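PDB 6FOP: glycoside hydrolase family 81 from Clostridium thermocellum, which probably hydrolyses beta-1,3-glucans such as laminarin as a glucanase of the bacterial cellulosome. Local coordinates for residues E24-S29 and W46-L51; S39-I44 and D105-F110; L127-P132 and P472-S477. One frame throughout, in Å; residues are numbered along the deposited sequence. Where two conformers were deposited one is given.

Contact 1: E24-S29 and W46-L51; sequences EIYKTS and WNQYSL. With MG (magnesium ion), chain Y.
Trp46 meets the ring of Tyr26 through its backbone: Trp46 O lies 4.1 Å from Tyr26 CD2, at the edge of the phenol and near its plane. Trp46 O also accepts a hydrogen bond from Gln22, so this carbonyl is held by a neighbour of the tyrosine segment.

At Asn47 the approach is again through the carbonyl. Asn47 O comes within 3.3 Å of Tyr26 CD2, obliquely to the ring, and the same oxygen binds the magnesium ion at 2.3 Å. With CG anti to its own carbonyl carbon (chi1 -72°), Tyr26 turns its ring onto the 47-48 backbone, while Tyr26 CB stands 3.5 Å from the magnesium ion.

Gln48 CA sits over the face of the Tyr26 ring, 3.7 Å from the centroid and 14° off the ring normal, which defines a CH-pi contact made by the main chain. Beyond CB, 4.1 Å from Tyr26 OH, the extended glutamine chain leads away, and its amide NE2 bonds to the carbonyl of Pro100. Gln48 CG instead lies over a face of the next ring, Tyr49.

Tyr49 returns to the metal with its carbonyl, Tyr49 O binding magnesium at 2.4 Å. The carbonyls of Ile44 and Ala102 complete the four protein ligands. The two loops flank helix 43-46, and Tyr26, the centre of an inverse gamma turn, is backbone-bonded to Leu45 and to Ala104 of strand 103-107.

No hydrogen bond joins the two segments, and the evidence points to a loop wrapped round a cation by main-chain oxygens and covered on one side by an aromatic ring. Because all four protein ligands are neutral carbonyls, the ion's charge is not offset within this set; its positive field would probably polarise the Asn47 carbonyl.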
loop_
_atom_site.group_PDB
_atom_site.type_symbol
_atom_site.label_atom_id
_atom_site.label_comp_id
_atom_site.label_asym_id
_atom_site.label_seq_id
_atom_site.Cartn_x
_atom_site.Cartn_y
_atom_site.Cartn_z
ATOM N N GLU A 24 2.497 13.271 22.201
ATOM C CA GLU A 24 1.046 13.179 22.397
ATOM C C GLU A 24 0.443 12.192 21.382
ATOM O O GLU A 24 0.633 12.344 20.175
ATOM C CB GLU A 24 0.389 14.544 22.156
ATOM C CG GLU A 24 0.838 15.692 23.053
ATOM C CD GLU A 24 2.253 16.271 22.812
ATOM O OE1 GLU A 24 2.902 16.078 21.728
ATOM O OE2 GLU A 24 2.713 16.943 23.770
ATOM N N ILE A 25 -0.292 11.206 21.870
ATOM C CA ILE A 25 -1.030 10.253 21.041
ATOM C C ILE A 25 -2.483 10.262 21.486
ATOM O O ILE A 25 -2.798 9.916 22.629
ATOM C CB ILE A 25 -0.460 8.829 21.101
ATOM C CG1 ILE A 25 1.039 8.835 20.769
ATOM C CG2 ILE A 25 -1.185 7.936 20.087
ATOM C CD1 ILE A 25 1.698 7.475 20.768
ATOM N N TYR A 26 -3.375 10.669 20.580
ATOM C CA TYR A 26 -4.800 10.801 20.872
ATOM C C TYR A 26 -5.451 9.421 20.723
ATOM O O TYR A 26 -6.103 9.083 19.730
ATOM C CB TYR A 26 -5.449 11.909 20.006
ATOM C CG TYR A 26 -5.024 13.283 20.432
ATOM C CD1 TYR A 26 -5.682 13.940 21.479
ATOM C CD2 TYR A 26 -3.942 13.936 19.811
ATOM C CE1 TYR A 26 -5.274 15.199 21.896
ATOM C CE2 TYR A 26 -3.533 15.203 20.223
ATOM C CZ TYR A 26 -4.211 15.830 21.263
ATOM O OH TYR A 26 -3.829 17.081 21.680
ATOM N N LYS A 27 -5.220 8.621 21.768
ATOM C CA LYS A 27 -5.749 7.283 21.898
ATOM C C LYS A 27 -6.363 7.145 23.295
ATOM O O LYS A 27 -6.020 7.897 24.220
ATOM C CB LYS A 27 -4.668 6.205 21.672
ATOM C CG LYS A 27 -3.504 6.240 22.647
ATOM C CD LYS A 27 -2.538 5.104 22.368
ATOM C CE LYS A 27 -1.195 5.317 23.038
ATOM N NZ LYS A 27 -1.301 5.218 24.506
ATOM N N THR A 28 -7.262 6.184 23.420
ATOM C CA THR A 28 -7.800 5.809 24.720
ATOM C C THR A 28 -6.949 4.737 25.350
ATOM O O THR A 28 -6.081 4.165 24.710
ATOM C CB THR A 28 -9.244 5.223 24.651
ATOM O OG1 THR A 28 -9.163 3.899 24.101
ATOM C CG2 THR A 28 -10.162 6.098 23.801
ATOM N N SER A 29 -7.248 4.417 26.604
ATOM C CA SER A 29 -6.557 3.334 27.303
ATOM C C SER A 29 -6.838 1.944 26.710
ATOM O O SER A 29 -6.144 0.995 27.031
ATOM C CB SER A 29 -6.915 3.340 28.790
ATOM O OG SER A 29 -8.308 3.192 28.961
ATOM N N TRP A 46 -2.871 11.725 15.656
ATOM C CA TRP A 46 -1.861 12.785 15.678
ATOM C C TRP A 46 -2.431 14.175 15.991
ATOM O O TRP A 46 -1.730 15.039 16.524
ATOM C CB TRP A 46 -1.144 12.826 14.318
ATOM C CG TRP A 46 -0.286 11.627 13.971
ATOM C CD1 TRP A 46 -0.714 10.420 13.507
ATOM C CD2 TRP A 46 1.137 11.572 13.984
ATOM N NE1 TRP A 46 0.365 9.594 13.238
ATOM C CE2 TRP A 46 1.515 10.287 13.534
ATOM C CE3 TRP A 46 2.127 12.484 14.325
ATOM C CZ2 TRP A 46 2.855 9.912 13.387
ATOM C CZ3 TRP A 46 3.448 12.103 14.203
ATOM C CH2 TRP A 46 3.797 10.826 13.735
ATOM N N ASN A 47 -3.684 14.397 15.599
ATOM C CA ASN A 47 -4.350 15.678 15.736
ATOM C C ASN A 47 -5.322 15.623 16.928
ATOM O O ASN A 47 -5.845 14.565 17.247
ATOM C CB ASN A 47 -5.054 15.952 14.395
ATOM C CG ASN A 47 -5.541 17.370 14.250
ATOM O OD1 ASN A 47 -4.815 18.302 13.859
ATOM N ND2 ASN A 47 -6.810 17.526 14.515
ATOM N N GLN A 48 -5.551 16.767 17.572
ATOM C CA GLN A 48 -6.535 16.845 18.654
ATOM C C GLN A 48 -7.851 16.186 18.214
ATOM O O GLN A 48 -8.419 15.353 18.914
ATOM C CB GLN A 48 -6.743 18.313 19.019
ATOM C CG GLN A 48 -7.768 18.570 20.104
ATOM C CD GLN A 48 -7.879 20.039 20.468
ATOM O OE1 GLN A 48 -7.252 20.891 19.862
ATOM N NE2 GLN A 48 -8.706 20.332 21.445
ATOM N N TYR A 49 -8.357 16.628 17.071
ATOM C CA TYR A 49 -9.558 16.079 16.484
ATOM C C TYR A 49 -9.149 15.097 15.361
ATOM O O TYR A 49 -8.678 14.024 15.679
ATOM C CB TYR A 49 -10.510 17.223 16.071
ATOM C CG TYR A 49 -10.994 18.018 17.262
ATOM C CD1 TYR A 49 -11.886 17.466 18.178
ATOM C CD2 TYR A 49 -10.497 19.289 17.527
ATOM C CE1 TYR A 49 -12.297 18.184 19.289
ATOM C CE2 TYR A 49 -10.926 20.014 18.607
ATOM C CZ TYR A 49 -11.808 19.455 19.500
ATOM O OH TYR A 49 -12.183 20.181 20.608
ATOM N N SER A 50 -9.296 15.481 14.102
ATOM C CA SER A 50 -8.731 14.756 12.991
ATOM C C SER A 50 -8.653 15.680 11.808
ATOM O O SER A 50 -9.212 16.787 11.827
ATOM C CB SER A 50 -9.580 13.532 12.595
ATOM O OG SER A 50 -10.731 13.873 11.827
ATOM N N LEU A 51 -8.006 15.196 10.756
ATOM C CA LEU A 51 -8.164 15.740 9.406
ATOM C C LEU A 51 -9.220 14.876 8.716
ATOM O O LEU A 51 -9.745 13.924 9.322
ATOM C CB LEU A 51 -6.821 15.729 8.632
ATOM C CG LEU A 51 -5.917 16.934 8.883
ATOM C CD1 LEU A 51 -6.491 18.217 8.301
ATOM C CD2 LEU A 51 -5.536 17.124 10.337
HETATM MG MG MG Y . -7.611 13.178 17.621
#

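Contact 2: S39-I44 and D105-F110; sequences SWESSI and DKISDF. With MG (magnesium ion), chain Y.
Glu41 and Ile107 bury the most surface in this contact, meeting where the turn before helix 43-46 faces the end of strand 103-107. Carboxylate oxygen OE2 of Glu41 lies 3.4 Å from Ile107 CG2, with Ile107 CD1 a little farther off. The glutamate reaches this place because CG is set between its backbone N and carbonyl carbon (chi1 78°) and the chain bends again at chi2, folding the carboxylate back over its own turn. There OE1 accepts a 2.7 Å hydrogen bond from Ser39 OG, on the syn side and 28° out of the carboxylate plane. OE1 also stands 3.5 Å above the plane of the Trp40 ring, toward its rim.

Trp40 is the third contributor. Its CZ2 comes to 3.6 Å from Phe110 O, and the carbonyl carbon of Phe110 lies in the ring plane, at the edge. Trp40 NE1 donates to a water 2.9 Å away that in turn donates to Asp109 O.

Val112 of strand 111-118 touches Trp40, Glu41 and Ile107 alike, and Ile44 O, farther along the first segment, binds the magnesium ion at 2.3 Å.

No direct hydrogen bond links the segments. A second water lies 3.1 Å from both Glu41 OE1 and Ser108 O, but acceptors outnumber its protons, so its bonds are unsettled. Ser39 OG steadies the carboxylate, and a calcium ion about 6 Å from the Glu41 side chain probably favours its charged form.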
loop_
_atom_site.group_PDB
_atom_site.type_symbol
_atom_site.label_atom_id
_atom_site.label_comp_id
_atom_site.label_asym_id
_atom_site.label_seq_id
_atom_site.Cartn_x
_atom_site.Cartn_y
_atom_site.Cartn_z
ATOM N N SER A 39 -1.939 5.220 7.665
ATOM C CA SER A 39 -3.193 4.727 7.153
ATOM C C SER A 39 -4.220 5.863 6.975
ATOM O O SER A 39 -3.933 7.045 7.173
ATOM C CB SER A 39 -3.684 3.627 8.089
ATOM O OG SER A 39 -4.797 2.906 7.545
ATOM N N TRP A 40 -5.407 5.481 6.566
ATOM C CA TRP A 40 -6.465 6.444 6.290
ATOM C C TRP A 40 -7.083 7.034 7.566
ATOM O O TRP A 40 -7.612 8.134 7.555
ATOM C CB TRP A 40 -7.539 5.794 5.414
ATOM C CG TRP A 40 -8.126 4.544 6.001
ATOM C CD1 TRP A 40 -7.644 3.267 5.871
ATOM C CD2 TRP A 40 -9.295 4.433 6.833
ATOM N NE1 TRP A 40 -8.397 2.380 6.575
ATOM C CE2 TRP A 40 -9.452 3.063 7.141
ATOM C CE3 TRP A 40 -10.260 5.351 7.292
ATOM C CZ2 TRP A 40 -10.492 2.592 7.944
ATOM C CZ3 TRP A 40 -11.290 4.879 8.076
ATOM C CH2 TRP A 40 -11.414 3.505 8.393
ATOM N N GLU A 41 -7.015 6.307 8.675
ATOM C CA GLU A 41 -7.576 6.764 9.944
ATOM C C GLU A 41 -6.557 7.528 10.806
ATOM O O GLU A 41 -6.878 8.024 11.877
ATOM C CB GLU A 41 -8.155 5.587 10.737
ATOM C CG GLU A 41 -7.126 4.714 11.458
ATOM C CD GLU A 41 -6.263 3.820 10.600
ATOM O OE1 GLU A 41 -6.635 3.545 9.453
ATOM O OE2 GLU A 41 -5.247 3.305 11.165
ATOM N N SER A 42 -5.302 7.606 10.347
ATOM C CA SER A 42 -4.192 7.983 11.225
ATOM C C SER A 42 -4.278 9.347 11.843
ATOM O O SER A 42 -3.749 9.542 12.929
ATOM C CB SER A 42 -2.879 7.816 10.482
ATOM O OG SER A 42 -2.704 6.474 10.096
ATOM N N SER A 43 -4.910 10.312 11.165
ATOM C CA SER A 43 -4.918 11.688 11.704
ATOM C C SER A 43 -5.675 11.828 13.037
ATOM O O SER A 43 -5.413 12.755 13.800
ATOM C CB SER A 43 -5.476 12.689 10.699
ATOM O OG SER A 43 -6.895 12.586 10.568
ATOM N N ILE A 44 -6.552 10.879 13.327
ATOM C CA ILE A 44 -7.194 10.814 14.642
ATOM C C ILE A 44 -6.181 10.755 15.777
ATOM O O ILE A 44 -6.378 11.411 16.798
ATOM C CB ILE A 44 -8.153 9.629 14.751
ATOM C CG1 ILE A 44 -9.265 9.703 13.701
ATOM C CG2 ILE A 44 -8.775 9.554 16.140
ATOM C CD1 ILE A 44 -10.017 8.401 13.518
ATOM N N ASP A 105 -9.820 4.363 19.808
ATOM C CA ASP A 105 -10.080 3.329 20.810
ATOM C C ASP A 105 -9.723 1.913 20.333
ATOM O O ASP A 105 -9.255 1.079 21.127
ATOM C CB ASP A 105 -11.569 3.408 21.208
ATOM C CG ASP A 105 -11.910 2.550 22.402
ATOM O OD1 ASP A 105 -11.514 2.899 23.526
ATOM O OD2 ASP A 105 -12.598 1.538 22.197
ATOM N N LYS A 106 -9.949 1.659 19.045
ATOM C CA LYS A 106 -9.707 0.355 18.418
ATOM C C LYS A 106 -9.457 0.598 16.928
ATOM O O LYS A 106 -10.202 1.336 16.282
ATOM C CB LYS A 106 -10.901 -0.587 18.623
ATOM C CG LYS A 106 -10.718 -2.004 18.104
ATOM C CD LYS A 106 -11.860 -2.954 18.470
ATOM C CE LYS A 106 -11.611 -4.371 17.941
ATOM N NZ LYS A 106 -12.686 -5.366 18.225
ATOM N N ILE A 107 -8.407 -0.021 16.384
ATOM C CA ILE A 107 -8.108 0.056 14.954
ATOM C C ILE A 107 -7.979 -1.369 14.472
ATOM O O ILE A 107 -7.137 -2.131 14.967
ATOM C CB ILE A 107 -6.857 0.882 14.651
ATOM C CG1 ILE A 107 -7.032 2.329 15.126
ATOM C CG2 ILE A 107 -6.584 0.840 13.152
ATOM C CD1 ILE A 107 -5.759 3.167 15.100
ATOM N N SER A 108 -8.844 -1.750 13.546
ATOM C CA SER A 108 -8.775 -3.064 12.921
ATOM C C SER A 108 -8.309 -2.941 11.464
ATOM O O SER A 108 -7.814 -1.884 11.051
ATOM C CB SER A 108 -10.101 -3.816 13.094
ATOM O OG SER A 108 -11.156 -3.088 12.520
ATOM N N ASP A 109 -8.473 -3.993 10.671
ATOM C CA ASP A 109 -7.793 -3.990 9.372
ATOM C C ASP A 109 -8.414 -3.043 8.366
ATOM O O ASP A 109 -7.741 -2.619 7.432
ATOM C CB ASP A 109 -7.718 -5.421 8.810
ATOM C CG ASP A 109 -6.775 -6.348 9.624
ATOM O OD1 ASP A 109 -6.108 -5.904 10.565
ATOM O OD2 ASP A 109 -6.735 -7.524 9.296
ATOM N N PHE A 110 -9.701 -2.719 8.537
ATOM C CA PHE A 110 -10.377 -1.729 7.700
ATOM C C PHE A 110 -11.487 -0.972 8.432
ATOM O O PHE A 110 -12.439 -0.485 7.805
ATOM C CB PHE A 110 -10.842 -2.318 6.340
ATOM C CG PHE A 110 -11.505 -3.670 6.370
ATOM C CD1 PHE A 110 -10.734 -4.849 6.385
ATOM C CD2 PHE A 110 -12.881 -3.790 6.205
ATOM C CE1 PHE A 110 -11.333 -6.086 6.323
ATOM C CE2 PHE A 110 -13.484 -5.043 6.148
ATOM C CZ PHE A 110 -12.709 -6.191 6.242
HETATM MG MG MG Y . -7.611 13.178 17.621
HETATM O O HOH W 1 -7.948 -0.309 5.713
HETATM O O HOH W 2 -8.018 0.746 9.449
#

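Contact 3: L127-P132 and P472-S477; sequences LMKGSP and PYEGHS
A type II beta turn, Met128 to Ser131, follows strand 121-128 and presents its central residues Lys129 and Gly130 to the loop that joins the short paired strands 470-471 and 476-477, within the family 81 C-terminal domain. Tyr473 lies against the turn. Lys129 O stands 4.0 Å above the plane of the Tyr473 ring, over its centre. Gly130, at phi 84°, brings its CA to 3.6 Å from Tyr473 CE1, obliquely to the ring, so backbone and ring meet with no side chain between.

Lys129 slides past Tyr473 in the opposite direction. Its CG, anti to the backbone N (chi1 174°), meets Tyr473 CD1 at 3.8 Å, after which bends at chi3 and chi4 bring the amino group to Glu474. The two chains cross at about a right angle, and a salt bridge of 2.8 Å joins Lys129 NZ to the anti lone pair of Glu474 OE2. The second oxygen, Glu474 OE1, accepts a 2.7 Å bond from His476 NE2 with an N-H...O angle of 159°, close to the imidazole plane, and forms a salt bridge with Arg285. On the far side of that ring, His476 ND1 donates to Ser477 O at 2.7 Å; the two in-plane bonds, at NE2 and ND1, together fix the ring's rotation.

The buried ammonium hydrogen-bonds also to the carbonyls of Tyr54 and Ala55 and to Tyr264 OH, though three protons cannot serve all four partners fully at once, and has a cation-pi partner in Trp40. Tyr473 OH bonds to the carbonyl of Ala262 in strand 260-263, whereas His476 packs on helix 514-534, placing the contact between the beta-rich N-terminal part and the helices of the C-terminal part.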
loop_
_atom_site.group_PDB
_atom_site.type_symbol
_atom_site.label_atom_id
_atom_site.label_comp_id
_atom_site.label_asym_id
_atom_site.label_seq_id
_atom_site.Cartn_x
_atom_site.Cartn_y
_atom_site.Cartn_z
ATOM N N LEU A 127 -16.034 3.956 12.096
ATOM C CA LEU A 127 -15.850 4.372 10.700
ATOM C C LEU A 127 -15.190 3.200 9.969
ATOM O O LEU A 127 -14.245 2.603 10.500
ATOM C CB LEU A 127 -14.981 5.600 10.614
ATOM C CG LEU A 127 -15.285 6.705 11.621
ATOM C CD1 LEU A 127 -14.307 7.856 11.419
ATOM C CD2 LEU A 127 -16.738 7.169 11.582
ATOM N N MET A 128 -15.728 2.847 8.800
ATOM C CA MET A 128 -15.263 1.646 8.114
ATOM C C MET A 128 -15.044 1.881 6.632
ATOM O O MET A 128 -15.929 2.387 5.920
ATOM C CB MET A 128 -16.249 0.512 8.338
ATOM C CG MET A 128 -15.954 -0.756 7.560
ATOM S SD MET A 128 -17.043 -2.017 8.183
ATOM C CE MET A 128 -16.931 -3.228 6.908
ATOM N N LYS A 129 -13.861 1.482 6.182
ATOM C CA LYS A 129 -13.503 1.495 4.772
ATOM C C LYS A 129 -14.224 0.305 4.153
ATOM O O LYS A 129 -14.110 -0.819 4.656
ATOM C CB LYS A 129 -12.008 1.364 4.615
ATOM C CG LYS A 129 -11.525 1.217 3.182
ATOM C CD LYS A 129 -10.023 1.456 3.049
ATOM C CE LYS A 129 -9.609 2.877 3.322
ATOM N NZ LYS A 129 -10.203 3.893 2.393
ATOM N N GLY A 130 -14.953 0.529 3.075
ATOM C CA GLY A 130 -15.747 -0.514 2.479
ATOM C C GLY A 130 -17.117 -0.728 3.114
ATOM O O GLY A 130 -17.738 -1.774 2.885
ATOM N N SER A 131 -17.629 0.256 3.853
ATOM C CA SER A 131 -18.994 0.172 4.373
ATOM C C SER A 131 -19.757 1.411 3.947
ATOM O O SER A 131 -19.260 2.511 4.093
ATOM C CB SER A 131 -19.033 0.105 5.890
ATOM O OG SER A 131 -20.367 -0.018 6.345
ATOM N N PRO A 132 -21.035 1.247 3.587
ATOM C CA PRO A 132 -21.891 2.442 3.414
ATOM C C PRO A 132 -22.456 2.959 4.742
ATOM O O PRO A 132 -23.156 3.966 4.734
ATOM C CB PRO A 132 -23.019 1.901 2.525
ATOM C CG PRO A 132 -23.156 0.508 2.946
ATOM C CD PRO A 132 -21.754 0.016 3.210
ATOM N N PRO A 472 -4.825 -2.972 3.752
ATOM C CA PRO A 472 -5.371 -4.206 3.169
ATOM C C PRO A 472 -6.592 -4.031 2.276
ATOM O O PRO A 472 -6.858 -4.877 1.408
ATOM C CB PRO A 472 -5.698 -5.073 4.387
ATOM C CG PRO A 472 -4.940 -4.484 5.505
ATOM C CD PRO A 472 -4.769 -3.039 5.227
ATOM N N TYR A 473 -7.367 -2.979 2.522
ATOM C CA TYR A 473 -8.622 -2.806 1.806
ATOM C C TYR A 473 -8.456 -1.973 0.534
ATOM O O TYR A 473 -9.012 -2.316 -0.510
ATOM C CB TYR A 473 -9.781 -2.320 2.706
ATOM C CG TYR A 473 -11.137 -2.833 2.286
ATOM C CD1 TYR A 473 -11.931 -2.109 1.395
ATOM C CD2 TYR A 473 -11.641 -3.999 2.826
ATOM C CE1 TYR A 473 -13.166 -2.574 1.021
ATOM C CE2 TYR A 473 -12.896 -4.464 2.449
ATOM C CZ TYR A 473 -13.679 -3.723 1.576
ATOM O OH TYR A 473 -14.934 -4.185 1.198
ATOM N N GLU A 474 -7.697 -0.888 0.617
ATOM C CA GLU A 474 -7.361 -0.174 -0.618
ATOM C C GLU A 474 -6.402 -0.988 -1.489
ATOM O O GLU A 474 -6.278 -0.688 -2.672
ATOM C CB GLU A 474 -6.773 1.215 -0.355
ATOM C CG GLU A 474 -7.787 2.198 0.198
ATOM C CD GLU A 474 -7.640 3.627 -0.257
ATOM O OE1 GLU A 474 -6.923 3.946 -1.263
ATOM O OE2 GLU A 474 -8.327 4.476 0.373
ATOM N N GLY A 475 -5.702 -1.954 -0.890
ATOM C CA GLY A 475 -4.774 -2.804 -1.623
ATOM C C GLY A 475 -3.454 -2.185 -1.997
ATOM O O GLY A 475 -2.779 -2.701 -2.885
ATOM N N HIS A 476 -3.087 -1.080 -1.352
ATOM C CA HIS A 476 -1.823 -0.440 -1.624
ATOM C C HIS A 476 -1.298 0.173 -0.343
ATOM O O HIS A 476 -2.023 0.214 0.674
ATOM C CB HIS A 476 -1.948 0.632 -2.723
ATOM C CG HIS A 476 -2.797 1.788 -2.314
ATOM N ND1 HIS A 476 -2.314 2.829 -1.545
ATOM C CD2 HIS A 476 -4.123 2.011 -2.476
ATOM C CE1 HIS A 476 -3.321 3.637 -1.241
ATOM N NE2 HIS A 476 -4.412 3.180 -1.822
ATOM N N SER A 477 -0.113 0.741 -0.401
ATOM C CA SER A 477 0.525 1.355 0.717
ATOM C C SER A 477 0.310 2.850 0.826
ATOM O O SER A 477 -0.134 3.511 -0.140
ATOM C CB SER A 477 1.997 0.985 0.713
ATOM O OG SER A 477 2.166 -0.415 0.769
#

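Contact 1 lies at the surface, its centre about 23 Å from the centre of the chain, whereas contacts 2 and 3 are buried, their centres about 15 and 11 Å from that point. Contacts 1 and 2 share the magnesium site, and their segments alternate along the chain; Thr28 OG1 and Asp105 OD1, 2.6 Å apart, probably join them by a hydrogen bond. Contacts 2 and 3 reach the same eight-stranded sheet, where Phe110 O and Lys129 N, 2.9 Å apart, form another probable bond. The chemistry shifts: metal-binding carbonyls and an aromatic face outermost, then a buried carboxylate and carbonyl against aliphatic and aromatic side chains, with water between, and finally a direct salt bridge.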